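Local coordinates for Ras GTPase-activating-like protein IQGAP2 (Homo sapiens, PDB 4EZA) that probably binds phosphoinositide lipids through an atypical C2-like domain, contributing to signalling by a Ras GTPase-activating-like protein, at residues N48-F62 / R65-N79. Residues are numbered along the deposited sequence; the frame is centred on the assembly and turned at random.
Sequences NVTFDIIATEDVGIF and RSKFLGVEMEKVQLN
Two consecutive antiparallel hairpins of the C2-like domain share strand 61-68 here: strand 49-55 pairs with residues 65-68, and residues 61-62 pair with the end of strand 71-79. In the first ladder Thr50 and Lys67 form a hydrogen-bonded pair, Lys67 N to Thr50 O 2.8 Å, as do Asp52 and Arg65. Lys67, extended beyond CG, carries NZ to Asp52 OD2, a 3.1 Å salt bridge on the syn side of the carboxylate, 27° out of its plane; Asp52 OD1 is buried without a partner. On the same face the Arg65 guanidinium carries Ile54 CD1 on one face, 3.8 Å above the plane, and Lys75 CE on the opposite face, both offset toward the rim. A bend at chi2 (-79°) swings the group there; Arg65 NH1 reaches Glu72 OE1 at 3.0 Å in a salt bridge, and Arg65 NE makes another with Asp63 OD1. Were an alanine in its place, Glu72 and Asp63 would probably lose their cationic partner and Ile54 CD1 the flat group it lies against. On the other face Val49 CG2 meets the Phe68 ring edge in plane, 3.9 Å from CD1, and Phe51 CE1 touches Ser66 OG. At the far end Phe62 N and Leu78 O bond at 2.8 Å, reciprocated by Leu78 N. Strand 22-25 flanks strand 49-55, Phe97 of strand 93-97 packs on Phe51 and Ser66, and helix 104-112 receives Phe62 and Leu78.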
loop_
_atom_site.group_PDB
_atom_site.type_symbol
_atom_site.label_atom_id
_atom_site.label_comp_id
_atom_site.label_asym_id
_atom_site.label_seq_id
_atom_site.Cartn_x
_atom_site.Cartn_y
_atom_site.Cartn_z
ATOM N N ASN A 48 14.096 3.720 -0.018
ATOM C CA ASN A 48 14.023 4.599 -1.194
ATOM C C ASN A 48 12.677 4.604 -1.906
ATOM O O ASN A 48 12.451 5.373 -2.859
ATOM C CB ASN A 48 15.141 4.236 -2.162
ATOM C CG ASN A 48 16.503 4.605 -1.614
ATOM O OD1 ASN A 48 16.617 5.544 -0.824
ATOM N ND2 ASN A 48 17.541 3.887 -2.034
ATOM N N VAL A 49 11.786 3.729 -1.461
ATOM C CA VAL A 49 10.404 3.708 -1.925
ATOM C C VAL A 49 9.508 4.265 -0.843
ATOM O O VAL A 49 9.630 3.890 0.335
ATOM C CB VAL A 49 9.956 2.271 -2.306
ATOM C CG1 VAL A 49 8.464 2.208 -2.531
ATOM C CG2 VAL A 49 10.725 1.803 -3.541
ATOM N N THR A 50 8.599 5.151 -1.240
ATOM C CA THR A 50 7.622 5.712 -0.303
ATOM C C THR A 50 6.238 5.539 -0.895
ATOM O O THR A 50 6.066 5.480 -2.116
ATOM C CB THR A 50 7.923 7.199 0.019
ATOM O OG1 THR A 50 9.122 7.280 0.791
ATOM C CG2 THR A 50 6.802 7.856 0.813
ATOM N N PHE A 51 5.255 5.407 -0.016
ATOM C CA PHE A 51 3.854 5.360 -0.414
ATOM C C PHE A 51 3.119 6.504 0.241
ATOM O O PHE A 51 3.229 6.677 1.447
ATOM C CB PHE A 51 3.223 4.034 -0.014
ATOM C CG PHE A 51 3.899 2.862 -0.620
ATOM C CD1 PHE A 51 3.608 2.481 -1.931
ATOM C CD2 PHE A 51 4.854 2.141 0.101
ATOM C CE1 PHE A 51 4.279 1.409 -2.520
ATOM C CE2 PHE A 51 5.509 1.077 -0.476
ATOM C CZ PHE A 51 5.227 0.705 -1.778
ATOM N N ASP A 52 2.440 7.309 -0.570
ATOM C CA ASP A 52 1.617 8.424 -0.090
ATOM C C ASP A 52 0.178 7.954 -0.114
ATOM O O ASP A 52 -0.280 7.450 -1.148
ATOM C CB ASP A 52 1.716 9.660 -1.011
ATOM C CG ASP A 52 3.069 10.363 -0.944
ATOM O OD1 ASP A 52 3.952 9.955 -0.152
ATOM O OD2 ASP A 52 3.246 11.352 -1.701
ATOM N N ILE A 53 -0.529 8.115 1.003
ATOM C CA ILE A 53 -1.935 7.732 1.083
ATOM C C ILE A 53 -2.779 8.977 1.186
ATOM O O ILE A 53 -2.626 9.746 2.126
ATOM C CB ILE A 53 -2.246 6.878 2.317
ATOM C CG1 ILE A 53 -1.244 5.731 2.502
ATOM C CG2 ILE A 53 -3.711 6.414 2.282
ATOM C CD1 ILE A 53 -1.197 4.708 1.432
ATOM N N ILE A 54 -3.683 9.163 0.233
ATOM C CA ILE A 54 -4.505 10.370 0.194
ATOM C C ILE A 54 -5.989 10.003 0.164
ATOM O O ILE A 54 -6.413 9.157 -0.630
ATOM C CB ILE A 54 -4.137 11.256 -1.022
ATOM C CG1 ILE A 54 -2.663 11.047 -1.418
ATOM C CG2 ILE A 54 -4.410 12.724 -0.711
ATOM C CD1 ILE A 54 -2.381 11.084 -2.922
ATOM N N ALA A 55 -6.767 10.611 1.065
ATOM C CA ALA A 55 -8.225 10.508 1.026
ATOM C C ALA A 55 -8.732 11.153 -0.252
ATOM O O ALA A 55 -8.210 12.187 -0.686
ATOM C CB ALA A 55 -8.855 11.200 2.240
ATOM N N THR A 56 -9.730 10.527 -0.868
ATOM C CA THR A 56 -10.376 11.137 -2.024
ATOM C C THR A 56 -11.683 11.796 -1.578
ATOM O O THR A 56 -12.085 11.679 -0.414
ATOM C CB THR A 56 -10.643 10.120 -3.159
ATOM O OG1 THR A 56 -11.701 9.227 -2.783
ATOM C CG2 THR A 56 -9.393 9.319 -3.486
ATOM N N GLU A 57 -12.340 12.473 -2.508
ATOM C CA GLU A 57 -13.655 13.053 -2.257
ATOM C C GLU A 57 -14.689 11.988 -1.874
ATOM O O GLU A 57 -15.612 12.266 -1.101
ATOM C CB GLU A 57 -14.131 13.879 -3.466
ATOM C CG GLU A 57 -14.380 13.078 -4.767
ATOM C CD GLU A 57 -13.161 12.995 -5.690
ATOM O OE1 GLU A 57 -12.022 12.783 -5.204
ATOM O OE2 GLU A 57 -13.349 13.138 -6.921
ATOM N N ASP A 58 -14.525 10.776 -2.413
ATOM C CA ASP A 58 -15.421 9.667 -2.114
ATOM C C ASP A 58 -14.883 9.005 -0.864
ATOM O O ASP A 58 -13.799 8.380 -0.884
ATOM C CB ASP A 58 -15.500 8.669 -3.290
ATOM C CG ASP A 58 -16.603 7.627 -3.115
ATOM O OD1 ASP A 58 -16.726 7.053 -2.019
ATOM O OD2 ASP A 58 -17.345 7.370 -4.087
ATOM N N VAL A 59 -15.607 9.183 0.236
ATOM C CA VAL A 59 -15.224 8.565 1.496
ATOM C C VAL A 59 -15.381 7.052 1.355
ATOM O O VAL A 59 -16.495 6.519 1.155
ATOM C CB VAL A 59 -16.069 9.058 2.698
ATOM C CG1 VAL A 59 -15.518 8.465 4.008
ATOM C CG2 VAL A 59 -16.086 10.585 2.766
ATOM N N GLY A 60 -14.253 6.376 1.468
ATOM C CA GLY A 60 -14.168 4.931 1.308
ATOM C C GLY A 60 -13.277 4.577 0.133
ATOM O O GLY A 60 -12.972 3.406 -0.074
ATOM N N ILE A 61 -12.865 5.573 -0.645
ATOM C CA ILE A 61 -11.893 5.341 -1.722
ATOM C C ILE A 61 -10.585 6.056 -1.398
ATOM O O ILE A 61 -10.583 7.250 -1.089
ATOM C CB ILE A 61 -12.434 5.736 -3.121
ATOM C CG1 ILE A 61 -13.642 4.843 -3.469
ATOM C CG2 ILE A 61 -11.321 5.608 -4.199
ATOM C CD1 ILE A 61 -14.328 5.203 -4.744
ATOM N N PHE A 62 -9.480 5.314 -1.458
ATOM C CA PHE A 62 -8.165 5.862 -1.126
ATOM C C PHE A 62 -7.278 5.894 -2.342
ATOM O O PHE A 62 -7.329 5.002 -3.176
ATOM C CB PHE A 62 -7.502 5.040 -0.020
ATOM C CG PHE A 62 -8.243 5.090 1.281
ATOM C CD1 PHE A 62 -7.948 6.067 2.221
ATOM C CD2 PHE A 62 -9.225 4.152 1.555
ATOM C CE1 PHE A 62 -8.638 6.110 3.433
ATOM C CE2 PHE A 62 -9.926 4.184 2.752
ATOM C CZ PHE A 62 -9.635 5.169 3.691
ATOM N N ARG A 65 -0.145 6.427 -3.834
ATOM C CA ARG A 65 0.924 6.706 -4.813
ATOM C C ARG A 65 2.215 6.013 -4.409
ATOM O O ARG A 65 2.598 6.035 -3.231
ATOM C CB ARG A 65 1.186 8.205 -4.890
ATOM C CG ARG A 65 -0.049 9.074 -5.032
ATOM C CD ARG A 65 -0.557 9.088 -6.448
ATOM N NE ARG A 65 -1.800 9.845 -6.564
ATOM C CZ ARG A 65 -1.876 11.121 -6.934
ATOM N NH1 ARG A 65 -0.778 11.801 -7.233
ATOM N NH2 ARG A 65 -3.058 11.718 -7.007
ATOM N N SER A 66 2.866 5.376 -5.380
ATOM C CA SER A 66 4.152 4.713 -5.180
ATOM C C SER A 66 5.233 5.608 -5.745
ATOM O O SER A 66 5.187 5.969 -6.932
ATOM C CB SER A 66 4.146 3.349 -5.888
ATOM O OG SER A 66 5.398 2.682 -5.788
ATOM N N LYS A 67 6.190 5.972 -4.896
ATOM C CA LYS A 67 7.335 6.803 -5.308
ATOM C C LYS A 67 8.666 6.094 -5.158
ATOM O O LYS A 67 8.847 5.250 -4.294
ATOM C CB LYS A 67 7.376 8.105 -4.523
ATOM C CG LYS A 67 6.105 8.923 -4.627
ATOM C CD LYS A 67 6.363 10.272 -3.987
ATOM C CE LYS A 67 5.344 11.297 -4.398
ATOM N NZ LYS A 67 5.464 12.505 -3.532
ATOM N N PHE A 68 9.599 6.441 -6.029
ATOM C CA PHE A 68 10.955 5.949 -5.931
ATOM C C PHE A 68 11.844 7.170 -6.021
ATOM O O PHE A 68 11.794 7.918 -7.000
ATOM C CB PHE A 68 11.276 4.950 -7.055
ATOM C CG PHE A 68 12.695 4.489 -7.053
ATOM C CD1 PHE A 68 13.152 3.629 -6.058
ATOM C CD2 PHE A 68 13.595 4.934 -8.022
ATOM C CE1 PHE A 68 14.487 3.189 -6.038
ATOM C CE2 PHE A 68 14.934 4.502 -8.000
ATOM C CZ PHE A 68 15.371 3.637 -7.008
ATOM N N LEU A 69 12.663 7.348 -4.995
ATOM C CA LEU A 69 13.545 8.505 -4.903
ATOM C C LEU A 69 12.764 9.791 -5.172
ATOM O O LEU A 69 13.242 10.681 -5.892
ATOM C CB LEU A 69 14.749 8.361 -5.860
ATOM C CG LEU A 69 15.684 7.175 -5.570
ATOM C CD1 LEU A 69 16.815 7.074 -6.605
ATOM C CD2 LEU A 69 16.261 7.219 -4.158
ATOM N N GLY A 70 11.562 9.861 -4.604
ATOM C CA GLY A 70 10.693 11.034 -4.730
ATOM C C GLY A 70 9.926 11.195 -6.033
ATOM O O GLY A 70 9.118 12.113 -6.160
ATOM N N VAL A 71 10.155 10.301 -6.992
ATOM C CA VAL A 71 9.457 10.341 -8.286
ATOM C C VAL A 71 8.219 9.429 -8.213
ATOM O O VAL A 71 8.337 8.281 -7.824
ATOM C CB VAL A 71 10.393 9.846 -9.417
ATOM C CG1 VAL A 71 9.709 9.890 -10.756
ATOM C CG2 VAL A 71 11.687 10.676 -9.472
ATOM N N GLU A 72 7.046 9.932 -8.581
ATOM C CA GLU A 72 5.851 9.089 -8.657
ATOM C C GLU A 72 5.949 8.081 -9.797
ATOM O O GLU A 72 6.067 8.454 -10.971
ATOM C CB GLU A 72 4.564 9.910 -8.801
ATOM C CG GLU A 72 3.311 9.037 -8.758
ATOM C CD GLU A 72 2.017 9.813 -8.900
ATOM O OE1 GLU A 72 1.861 10.862 -8.250
ATOM O OE2 GLU A 72 1.141 9.334 -9.650
ATOM N N MET A 73 5.851 6.809 -9.446
ATOM C CA MET A 73 5.982 5.723 -10.422
ATOM C C MET A 73 4.640 5.097 -10.791
ATOM O O MET A 73 4.417 4.713 -11.956
ATOM C CB MET A 73 6.902 4.642 -9.871
ATOM C CG MET A 73 8.283 5.185 -9.516
ATOM S SD MET A 73 9.220 5.828 -10.914
ATOM C CE MET A 73 9.505 4.360 -11.904
ATOM N N GLU A 74 3.760 4.984 -9.799
ATOM C CA GLU A 74 2.450 4.375 -9.993
ATOM C C GLU A 74 1.429 4.980 -9.046
ATOM O O GLU A 74 1.776 5.541 -8.015
ATOM C CB GLU A 74 2.531 2.864 -9.750
ATOM C CG GLU A 74 2.625 2.050 -11.016
ATOM C CD GLU A 74 3.763 1.053 -11.002
ATOM O OE1 GLU A 74 3.858 0.239 -10.051
ATOM O OE2 GLU A 74 4.566 1.079 -11.969
ATOM N N LYS A 75 0.158 4.852 -9.411
ATOM C CA LYS A 75 -0.944 5.329 -8.585
ATOM C C LYS A 75 -2.065 4.290 -8.678
ATOM O O LYS A 75 -2.315 3.749 -9.752
ATOM C CB LYS A 75 -1.422 6.666 -9.148
ATOM C CG LYS A 75 -2.665 7.283 -8.536
ATOM C CD LYS A 75 -3.277 8.385 -9.441
ATOM C CE LYS A 75 -2.273 9.179 -10.266
ATOM N NZ LYS A 75 -2.929 10.188 -11.155
ATOM N N VAL A 76 -2.724 4.016 -7.558
ATOM C CA VAL A 76 -3.838 3.065 -7.520
ATOM C C VAL A 76 -4.941 3.601 -6.610
ATOM O O VAL A 76 -4.665 4.252 -5.605
ATOM C CB VAL A 76 -3.387 1.638 -7.073
ATOM C CG1 VAL A 76 -2.984 1.622 -5.602
ATOM C CG2 VAL A 76 -4.477 0.592 -7.351
ATOM N N GLN A 77 -6.191 3.358 -6.980
ATOM C CA GLN A 77 -7.307 3.674 -6.101
ATOM C C GLN A 77 -7.835 2.398 -5.491
ATOM O O GLN A 77 -8.061 1.406 -6.192
ATOM C CB GLN A 77 -8.385 4.467 -6.846
ATOM C CG GLN A 77 -7.899 5.886 -7.180
ATOM C CD GLN A 77 -9.000 6.873 -7.535
ATOM O OE1 GLN A 77 -8.763 8.084 -7.559
ATOM N NE2 GLN A 77 -10.194 6.374 -7.817
ATOM N N LEU A 78 -8.018 2.438 -4.177
ATOM C CA LEU A 78 -8.517 1.297 -3.420
ATOM C C LEU A 78 -9.833 1.619 -2.747
ATOM O O LEU A 78 -9.965 2.645 -2.072
ATOM C CB LEU A 78 -7.493 0.850 -2.364
ATOM C CG LEU A 78 -6.098 0.521 -2.903
ATOM C CD1 LEU A 78 -5.199 0.236 -1.728
ATOM C CD2 LEU A 78 -6.138 -0.700 -3.871
ATOM N N ASN A 79 -10.776 0.706 -2.901
ATOM C CA ASN A 79 -12.116 0.831 -2.382
ATOM C C ASN A 79 -12.233 -0.045 -1.143
ATOM O O ASN A 79 -12.010 -1.249 -1.194
ATOM C CB ASN A 79 -13.071 0.361 -3.499
ATOM C CG ASN A 79 -14.537 0.421 -3.122
ATOM O OD1 ASN A 79 -14.926 0.158 -1.987
ATOM N ND2 ASN A 79 -15.370 0.751 -4.096
HETATM O O HOH W 1 10.476 7.965 -2.551
#